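Local coordinates for protein myosin-I heavy chain (Dictyostelium discoideum, PDB 5EJY) that acts, as a whole class VII myosin, as an actin-based ATPase motor in early phagocytosis and adhesion, this chain being its first MyTH4-FERM tail module, at residues Tyr85-Gly95 against Leu128-Phe136; Phe146-Ile154 against Ala167-Gln175. One frame throughout, in Å; residues are numbered along the deposited sequence.

Contact 1 (Tyr85-Gly95 against Leu128-Phe136); sequences YSPVKFILTKG and LIHFTCSTF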
loop_
_atom_site.group_PDB
_atom_site.type_symbol
_atom_site.label_atom_id
_atom_site.label_comp_id
_atom_site.label_asym_id
_atom_site.label_seq_id
_atom_site.Cartn_x
_atom_site.Cartn_y
_atom_site.Cartn_z
ATOM N N TYR A 85 -11.204 8.981 18.601
ATOM C CA TYR A 85 -11.203 9.335 17.185
ATOM C C TYR A 85 -12.530 9.114 16.477
ATOM O O TYR A 85 -12.684 9.499 15.317
ATOM C CB TYR A 85 -10.075 8.606 16.451
ATOM C CG TYR A 85 -8.727 9.167 16.802
ATOM C CD1 TYR A 85 -8.359 10.436 16.382
ATOM C CD2 TYR A 85 -7.829 8.444 17.578
ATOM C CE1 TYR A 85 -7.129 10.973 16.717
ATOM C CE2 TYR A 85 -6.596 8.967 17.914
ATOM C CZ TYR A 85 -6.251 10.228 17.481
ATOM O OH TYR A 85 -5.027 10.750 17.801
ATOM N N SER A 86 -13.491 8.505 17.167
ATOM C CA SER A 86 -14.784 8.225 16.556
ATOM C C SER A 86 -15.471 9.448 15.920
ATOM O O SER A 86 -16.004 9.343 14.811
ATOM C CB SER A 86 -15.724 7.489 17.528
ATOM O OG SER A 86 -16.022 8.276 18.666
ATOM N N PRO A 87 -15.467 10.608 16.601
ATOM C CA PRO A 87 -16.073 11.757 15.911
ATOM C C PRO A 87 -15.286 12.163 14.664
ATOM O O PRO A 87 -15.883 12.641 13.697
ATOM C CB PRO A 87 -16.022 12.875 16.964
ATOM C CG PRO A 87 -14.920 12.468 17.899
ATOM C CD PRO A 87 -14.971 10.963 17.942
ATOM N N VAL A 88 -13.967 11.980 14.693
ATOM C CA VAL A 88 -13.119 12.264 13.534
ATOM C C VAL A 88 -13.446 11.329 12.359
ATOM O O VAL A 88 -13.603 11.771 11.216
ATOM C CB VAL A 88 -11.617 12.177 13.891
ATOM C CG1 VAL A 88 -10.754 12.378 12.657
ATOM C CG2 VAL A 88 -11.268 13.208 14.948
ATOM N N LYS A 89 -13.569 10.038 12.652
ATOM C CA LYS A 89 -13.925 9.049 11.643
ATOM C C LYS A 89 -15.256 9.388 10.982
ATOM O O LYS A 89 -15.427 9.244 9.771
ATOM C CB LYS A 89 -14.007 7.657 12.282
ATOM C CG LYS A 89 -12.673 7.092 12.745
ATOM C CD LYS A 89 -11.766 6.785 11.569
ATOM C CE LYS A 89 -10.501 6.051 12.005
ATOM N NZ LYS A 89 -10.702 4.597 12.241
ATOM N N PHE A 90 -16.213 9.835 11.785
ATOM C CA PHE A 90 -17.510 10.198 11.241
ATOM C C PHE A 90 -17.368 11.322 10.206
ATOM O O PHE A 90 -17.844 11.219 9.067
ATOM C CB PHE A 90 -18.453 10.619 12.370
ATOM C CG PHE A 90 -19.820 11.013 11.894
ATOM C CD1 PHE A 90 -20.829 10.073 11.793
ATOM C CD2 PHE A 90 -20.093 12.323 11.544
ATOM C CE1 PHE A 90 -22.092 10.433 11.351
ATOM C CE2 PHE A 90 -21.353 12.691 11.096
ATOM C CZ PHE A 90 -22.354 11.749 11.006
ATOM N N ILE A 91 -16.713 12.397 10.623
ATOM C CA ILE A 91 -16.466 13.545 9.761
ATOM C C ILE A 91 -15.770 13.175 8.451
ATOM O O ILE A 91 -16.227 13.551 7.373
ATOM C CB ILE A 91 -15.615 14.604 10.494
ATOM C CG1 ILE A 91 -16.375 15.124 11.717
ATOM C CG2 ILE A 91 -15.272 15.762 9.556
ATOM C CD1 ILE A 91 -15.578 16.035 12.585
ATOM N N LEU A 92 -14.657 12.451 8.556
ATOM C CA LEU A 92 -13.840 12.128 7.393
ATOM C C LEU A 92 -14.524 11.126 6.470
ATOM O O LEU A 92 -14.338 11.169 5.257
ATOM C CB LEU A 92 -12.479 11.584 7.829
ATOM C CG LEU A 92 -11.623 12.522 8.666
ATOM C CD1 LEU A 92 -10.275 11.843 8.966
ATOM C CD2 LEU A 92 -11.444 13.846 7.943
ATOM N N THR A 93 -15.307 10.217 7.041
ATOM C CA THR A 93 -16.023 9.237 6.219
ATOM C C THR A 93 -17.064 9.951 5.370
ATOM O O THR A 93 -17.195 9.691 4.169
ATOM C CB THR A 93 -16.699 8.143 7.079
ATOM O OG1 THR A 93 -15.711 7.517 7.912
ATOM C CG2 THR A 93 -17.329 7.073 6.195
ATOM N N LYS A 94 -17.788 10.889 5.976
ATOM C CA LYS A 94 -18.798 11.614 5.207
ATOM C C LYS A 94 -18.135 12.457 4.109
ATOM O O LYS A 94 -18.556 12.438 2.955
ATOM C CB LYS A 94 -19.666 12.481 6.123
ATOM C CG LYS A 94 -20.582 11.689 7.062
ATOM C CD LYS A 94 -21.771 11.075 6.324
ATOM C CE LYS A 94 -22.608 10.205 7.266
ATOM N NZ LYS A 94 -23.774 9.609 6.561
ATOM N N GLY A 95 -17.083 13.187 4.466
ATOM C CA GLY A 95 -16.443 14.079 3.506
ATOM C C GLY A 95 -15.725 13.356 2.378
ATOM O O GLY A 95 -15.731 13.811 1.225
ATOM N N LEU A 128 -7.949 18.749 13.774
ATOM C CA LEU A 128 -9.023 18.415 12.840
ATOM C C LEU A 128 -8.727 18.894 11.433
ATOM O O LEU A 128 -8.972 18.179 10.464
ATOM C CB LEU A 128 -10.350 19.022 13.292
ATOM C CG LEU A 128 -10.964 18.426 14.557
ATOM C CD1 LEU A 128 -12.237 19.184 14.957
ATOM C CD2 LEU A 128 -11.261 16.936 14.344
ATOM N N ILE A 129 -8.229 20.122 11.318
ATOM C CA ILE A 129 -7.848 20.659 10.020
ATOM C C ILE A 129 -6.814 19.739 9.366
ATOM O O ILE A 129 -6.906 19.407 8.181
ATOM C CB ILE A 129 -7.316 22.116 10.169
ATOM C CG1 ILE A 129 -8.493 23.094 10.287
ATOM C CG2 ILE A 129 -6.470 22.517 8.985
ATOM C CD1 ILE A 129 -8.073 24.526 10.798
ATOM N N HIS A 130 -5.838 19.311 10.155
ATOM C CA HIS A 130 -4.760 18.471 9.658
ATOM C C HIS A 130 -5.280 17.069 9.268
ATOM O O HIS A 130 -4.892 16.535 8.227
ATOM C CB HIS A 130 -3.651 18.397 10.718
ATOM C CG HIS A 130 -2.378 17.779 10.230
ATOM N ND1 HIS A 130 -1.333 17.473 11.075
ATOM C CD2 HIS A 130 -1.986 17.393 8.991
ATOM C CE1 HIS A 130 -0.353 16.925 10.378
ATOM N NE2 HIS A 130 -0.724 16.864 9.113
ATOM N N PHE A 131 -6.172 16.493 10.080
ATOM C CA PHE A 131 -6.789 15.199 9.733
ATOM C C PHE A 131 -7.501 15.333 8.393
ATOM O O PHE A 131 -7.448 14.437 7.553
ATOM C CB PHE A 131 -7.855 14.772 10.751
ATOM C CG PHE A 131 -7.339 14.564 12.156
ATOM C CD1 PHE A 131 -6.076 14.045 12.387
ATOM C CD2 PHE A 131 -8.148 14.866 13.244
ATOM C CE1 PHE A 131 -5.615 13.845 13.678
ATOM C CE2 PHE A 131 -7.689 14.682 14.550
ATOM C CZ PHE A 131 -6.419 14.176 14.766
ATOM N N THR A 132 -8.196 16.452 8.208
ATOM C CA THR A 132 -9.032 16.637 7.029
ATOM C C THR A 132 -8.164 16.820 5.798
ATOM O O THR A 132 -8.408 16.197 4.772
ATOM C CB THR A 132 -10.008 17.843 7.208
ATOM O OG1 THR A 132 -10.777 17.637 8.395
ATOM C CG2 THR A 132 -10.968 17.960 6.011
ATOM N N CYS A 133 -7.144 17.672 5.907
ATOM C CA CYS A 133 -6.197 17.870 4.815
ATOM C C CYS A 133 -5.519 16.560 4.384
ATOM O O CYS A 133 -5.143 16.409 3.215
ATOM C CB CYS A 133 -5.123 18.878 5.221
ATOM S SG CYS A 133 -5.745 20.588 5.305
ATOM N N SER A 134 -5.338 15.650 5.342
ATOM C CA SER A 134 -4.699 14.354 5.091
ATOM C C SER A 134 -5.639 13.345 4.428
ATOM O O SER A 134 -5.220 12.227 4.106
ATOM C CB SER A 134 -4.177 13.769 6.408
ATOM O OG SER A 134 -3.273 14.675 7.049
ATOM N N THR A 135 -6.899 13.735 4.243
ATOM C CA THR A 135 -7.928 12.828 3.724
ATOM C C THR A 135 -8.525 13.261 2.373
ATOM O O THR A 135 -8.667 12.442 1.461
ATOM C CB THR A 135 -9.060 12.588 4.769
ATOM O OG1 THR A 135 -8.480 12.309 6.054
ATOM C CG2 THR A 135 -9.969 11.391 4.334
ATOM N N PHE A 136 -8.896 14.536 2.250
ATOM C CA PHE A 136 -9.422 15.074 0.993
ATOM C C PHE A 136 -9.254 16.596 0.996
ATOM O O PHE A 136 -9.225 17.223 2.062
ATOM C CB PHE A 136 -10.920 14.731 0.801
ATOM C CG PHE A 136 -11.770 15.099 1.977
ATOM C CD1 PHE A 136 -12.185 16.415 2.170
ATOM C CD2 PHE A 136 -12.107 14.145 2.929
ATOM C CE1 PHE A 136 -12.933 16.770 3.282
ATOM C CE2 PHE A 136 -12.863 14.487 4.043
ATOM C CZ PHE A 136 -13.273 15.809 4.220
#
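L92 and V88 of helix 81-97 pack against F131, T132 and T135 of helix 119-133 and its C-terminal turn, joining two helices of the all-helical MyTH4 domain. The axes of the two segments' helices run in roughly the same direction, 10.5 Å apart at closest approach and at a signed crossing angle of -40°. V88 uses both methyls: CG1 meets F131 CD2 at 3.7 Å, while CG2 reaches L128 CD2 at 3.8 Å. With CG1 anti to the backbone N (chi1 176°) and CG2 anti to the carbonyl carbon, the valine forks between F131 and L128. One turn back, Y85 turns its ring edge to the face of F131 in an offset edge-to-face pair, planes at 77°, with Y85 CE1 3.8 Å from F131 CZ. One turn on, L92 brings CD1 to 3.5 Å from T135 OG1 and lays CD2 against T132 CA. Both threonine hydroxyls donate back into their own segment, T132 OG1 to L128 O and T135 OG1 to F131 O, and the L92 methyls lie beside hydroxyls already engaged in these bonds. L128 O also accepts from T132 N, the two donors coming from opposite faces of its carbonyl plane. Further out, L192 and I195 of helix 189-196 touch F131, and K196 touches Y85. R102 of helix 102-112 touches F136 and also binds G95 O through NE. At the C-terminal end of the two segments G95, without a side chain, lets backbone meet ring directly: G95 C sits over one face of F136, offset toward the rim, 3.5 Å from F136 CE2.

Contact 2 (Phe146-Ile154 against Ala167-Gln175); sequences FAAYLKTTI and AQASYFILQ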
loop_
_atom_site.group_PDB
_atom_site.type_symbol
_atom_site.label_atom_id
_atom_site.label_comp_id
_atom_site.label_asym_id
_atom_site.label_seq_id
_atom_site.Cartn_x
_atom_site.Cartn_y
_atom_site.Cartn_z
ATOM N N PHE A 146 -8.921 28.703 1.414
ATOM C CA PHE A 146 -8.427 27.919 2.528
ATOM C C PHE A 146 -6.913 27.958 2.537
ATOM O O PHE A 146 -6.296 28.054 3.588
ATOM C CB PHE A 146 -8.936 26.458 2.489
ATOM C CG PHE A 146 -8.390 25.632 3.604
ATOM C CD1 PHE A 146 -8.771 25.879 4.911
ATOM C CD2 PHE A 146 -7.448 24.650 3.360
ATOM C CE1 PHE A 146 -8.235 25.135 5.962
ATOM C CE2 PHE A 146 -6.901 23.911 4.414
ATOM C CZ PHE A 146 -7.305 24.148 5.705
ATOM N N ALA A 147 -6.312 27.894 1.357
ATOM C CA ALA A 147 -4.857 27.970 1.274
ATOM C C ALA A 147 -4.344 29.316 1.790
ATOM O O ALA A 147 -3.297 29.392 2.438
ATOM C CB ALA A 147 -4.402 27.738 -0.158
ATOM N N ALA A 148 -5.080 30.383 1.498
ATOM C CA ALA A 148 -4.683 31.705 2.004
ATOM C C ALA A 148 -4.737 31.704 3.524
ATOM O O ALA A 148 -3.863 32.249 4.214
ATOM C CB ALA A 148 -5.589 32.790 1.421
ATOM N N TYR A 149 -5.764 31.060 4.057
ATOM C CA TYR A 149 -5.943 30.977 5.494
ATOM C C TYR A 149 -4.778 30.237 6.162
ATOM O O TYR A 149 -4.288 30.656 7.213
ATOM C CB TYR A 149 -7.278 30.296 5.810
ATOM C CG TYR A 149 -7.600 30.256 7.279
ATOM C CD1 TYR A 149 -7.903 31.425 7.970
ATOM C CD2 TYR A 149 -7.613 29.061 7.974
ATOM C CE1 TYR A 149 -8.208 31.399 9.314
ATOM C CE2 TYR A 149 -7.914 29.016 9.316
ATOM C CZ TYR A 149 -8.210 30.201 9.984
ATOM O OH TYR A 149 -8.505 30.189 11.319
ATOM N N LEU A 150 -4.339 29.140 5.543
ATOM C CA LEU A 150 -3.201 28.370 6.050
ATOM C C LEU A 150 -1.920 29.213 6.070
ATOM O O LEU A 150 -1.217 29.263 7.062
ATOM C CB LEU A 150 -2.963 27.128 5.172
ATOM C CG LEU A 150 -3.979 25.986 5.282
ATOM C CD1 LEU A 150 -3.609 24.847 4.337
ATOM C CD2 LEU A 150 -4.036 25.495 6.714
ATOM N N LYS A 151 -1.608 29.832 4.944
ATOM C CA LYS A 151 -0.344 30.549 4.821
ATOM C C LYS A 151 -0.316 31.746 5.766
ATOM O O LYS A 151 0.696 32.009 6.426
ATOM C CB LYS A 151 -0.108 30.978 3.374
ATOM C CG LYS A 151 -0.070 29.824 2.401
ATOM C CD LYS A 151 0.570 30.198 1.076
ATOM C CE LYS A 151 2.092 30.203 1.179
ATOM N NZ LYS A 151 2.719 30.447 -0.155
ATOM N N THR A 152 -1.430 32.464 5.850
ATOM C CA THR A 152 -1.521 33.566 6.807
ATOM C C THR A 152 -1.244 33.053 8.210
ATOM O O THR A 152 -0.532 33.685 8.999
ATOM C CB THR A 152 -2.903 34.241 6.781
ATOM O OG1 THR A 152 -3.119 34.833 5.494
ATOM C CG2 THR A 152 -2.990 35.319 7.855
ATOM N N THR A 153 -1.802 31.893 8.531
ATOM C CA THR A 153 -1.600 31.324 9.858
ATOM C C THR A 153 -0.132 30.961 10.086
ATOM O O THR A 153 0.417 31.185 11.169
ATOM C CB THR A 153 -2.457 30.077 10.058
ATOM O OG1 THR A 153 -3.844 30.433 9.968
ATOM C CG2 THR A 153 -2.179 29.459 11.410
ATOM N N ILE A 154 0.496 30.399 9.056
ATOM C CA ILE A 154 1.892 29.988 9.138
ATOM C C ILE A 154 2.843 31.193 9.231
ATOM O O ILE A 154 3.857 31.153 9.926
ATOM C CB ILE A 154 2.295 29.147 7.909
ATOM C CG1 ILE A 154 1.526 27.810 7.881
ATOM C CG2 ILE A 154 3.801 28.898 7.915
ATOM C CD1 ILE A 154 1.516 27.137 6.505
ATOM N N ALA A 167 -0.543 23.744 11.085
ATOM C CA ALA A 167 -0.845 24.492 9.875
ATOM C C ALA A 167 0.190 24.227 8.794
ATOM O O ALA A 167 -0.157 24.038 7.633
ATOM C CB ALA A 167 -0.966 26.000 10.165
ATOM N N GLN A 168 1.467 24.223 9.166
ATOM C CA GLN A 168 2.497 23.913 8.186
ATOM C C GLN A 168 2.350 22.486 7.638
ATOM O O GLN A 168 2.505 22.269 6.448
ATOM C CB GLN A 168 3.897 24.085 8.777
ATOM C CG GLN A 168 4.253 25.535 9.057
ATOM C CD GLN A 168 5.729 25.702 9.373
ATOM O OE1 GLN A 168 6.198 25.283 10.433
ATOM N NE2 GLN A 168 6.472 26.290 8.439
ATOM N N ALA A 169 2.079 21.530 8.513
ATOM C CA ALA A 169 1.933 20.130 8.076
ATOM C C ALA A 169 0.678 19.936 7.219
ATOM O O ALA A 169 0.648 19.079 6.321
ATOM C CB ALA A 169 1.917 19.203 9.270
ATOM N N SER A 170 -0.352 20.738 7.492
ATOM C CA SER A 170 -1.591 20.691 6.709
ATOM C C SER A 170 -1.348 21.218 5.313
ATOM O O SER A 170 -1.782 20.626 4.345
ATOM C CB SER A 170 -2.702 21.521 7.358
ATOM O OG SER A 170 -3.100 20.975 8.598
ATOM N N TYR A 171 -0.658 22.350 5.207
ATOM C CA TYR A 171 -0.370 22.908 3.894
ATOM C C TYR A 171 0.469 21.940 3.072
ATOM O O TYR A 171 0.208 21.721 1.889
ATOM C CB TYR A 171 0.378 24.247 4.031
ATOM C CG TYR A 171 0.511 24.977 2.717
ATOM C CD1 TYR A 171 -0.543 25.718 2.209
ATOM C CD2 TYR A 171 1.692 24.931 1.983
ATOM C CE1 TYR A 171 -0.432 26.394 1.009
ATOM C CE2 TYR A 171 1.816 25.605 0.782
ATOM C CZ TYR A 171 0.749 26.338 0.301
ATOM O OH TYR A 171 0.843 27.010 -0.896
ATOM N N PHE A 172 1.496 21.383 3.702
ATOM C CA PHE A 172 2.380 20.451 3.007
ATOM C C PHE A 172 1.621 19.182 2.558
ATOM O O PHE A 172 1.794 18.718 1.436
ATOM C CB PHE A 172 3.565 20.082 3.899
ATOM C CG PHE A 172 4.587 19.205 3.217
ATOM C CD1 PHE A 172 5.279 19.657 2.102
ATOM C CD2 PHE A 172 4.848 17.928 3.688
ATOM C CE1 PHE A 172 6.217 18.844 1.467
ATOM C CE2 PHE A 172 5.787 17.106 3.053
ATOM C CZ PHE A 172 6.471 17.566 1.946
ATOM N N ILE A 173 0.772 18.631 3.409
ATOM C CA ILE A 173 0.068 17.395 2.973
ATOM C C ILE A 173 -0.905 17.699 1.815
ATOM O O ILE A 173 -1.134 16.865 0.939
ATOM C CB ILE A 173 -0.581 16.614 4.155
ATOM C CG1 ILE A 173 -0.744 15.117 3.802
ATOM C CG2 ILE A 173 -1.924 17.214 4.572
ATOM C CD1 ILE A 173 0.575 14.384 3.683
ATOM N N LEU A 174 -1.451 18.913 1.763
ATOM C CA LEU A 174 -2.292 19.253 0.611
ATOM C C LEU A 174 -1.451 19.257 -0.658
ATOM O O LEU A 174 -1.908 18.800 -1.696
ATOM C CB LEU A 174 -2.978 20.617 0.761
ATOM C CG LEU A 174 -4.149 20.815 1.724
ATOM C CD1 LEU A 174 -4.645 22.268 1.594
ATOM C CD2 LEU A 174 -5.281 19.843 1.442
ATOM N N GLN A 175 -0.229 19.792 -0.573
ATOM C CA GLN A 175 0.688 19.767 -1.718
ATOM C C GLN A 175 1.049 18.326 -2.130
ATOM O O GLN A 175 1.083 17.996 -3.312
ATOM C CB GLN A 175 1.977 20.506 -1.388
ATOM C CG GLN A 175 1.852 22.012 -1.219
ATOM C CD GLN A 175 3.133 22.592 -0.686
ATOM O OE1 GLN A 175 3.475 22.399 0.481
ATOM N NE2 GLN A 175 3.877 23.277 -1.550
#
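Y171 presents the edge of its ring to L150, whose CD1 lies in the ring plane 3.8 Å from Y171 CD1; A147 CB is also at the edge, while K151 CG and I154 CD1 approach obliquely. F146 likewise meets L174 CD1 at its ring edge, in plane, 4.0 Å from F146 CE2. With CG anti to the backbone N (chi1 -171°), Y171 reaches across to helix 143-155, and K151 CD runs past its hydroxyl. The polar ends of this pair converge on the N-terminal segment: Y171 OH and K151 NZ both bond Q4 OE1, and K151 NZ forms a salt bridge with D8. Toward the other end, I154 sets CG2 3.6 Å from Q168 CG and CG1 3.8 Å from A167 CB, the small alanine side chain also meeting T153 CG2. L150 is a knob among A167, S170, Y171 and L174; Y171 returns the fit among A147, K151, L150 and I154. These reciprocal knobs-into-holes, at 141° between helix directions and with axes 9.3 Å apart at closest approach, join two consecutive, roughly antiparallel helices as a helical hairpin of the MyTH4 domain.

How the contacts relate
From the N terminus, the chain runs through helix 81-97, then helix 102-112, and into helix 119-133, where contact 1 closes a largely helical excursion of 32 residues. Contact 2 opens only afterwards: helix 143-155 is followed by helix 161-180, which folds back on it, 12 residues separating the two segments. The two closures are therefore in series, neither enclosing the other, with centres about 16 Å apart. They also touch. Helix 119-133 lies against helix 161-180, where H130 CA comes within 3.2 Å of S170 OG, and C133 SG packs on F146 CE2. Together they tie four helices of the MyTH4 domain into one bundle.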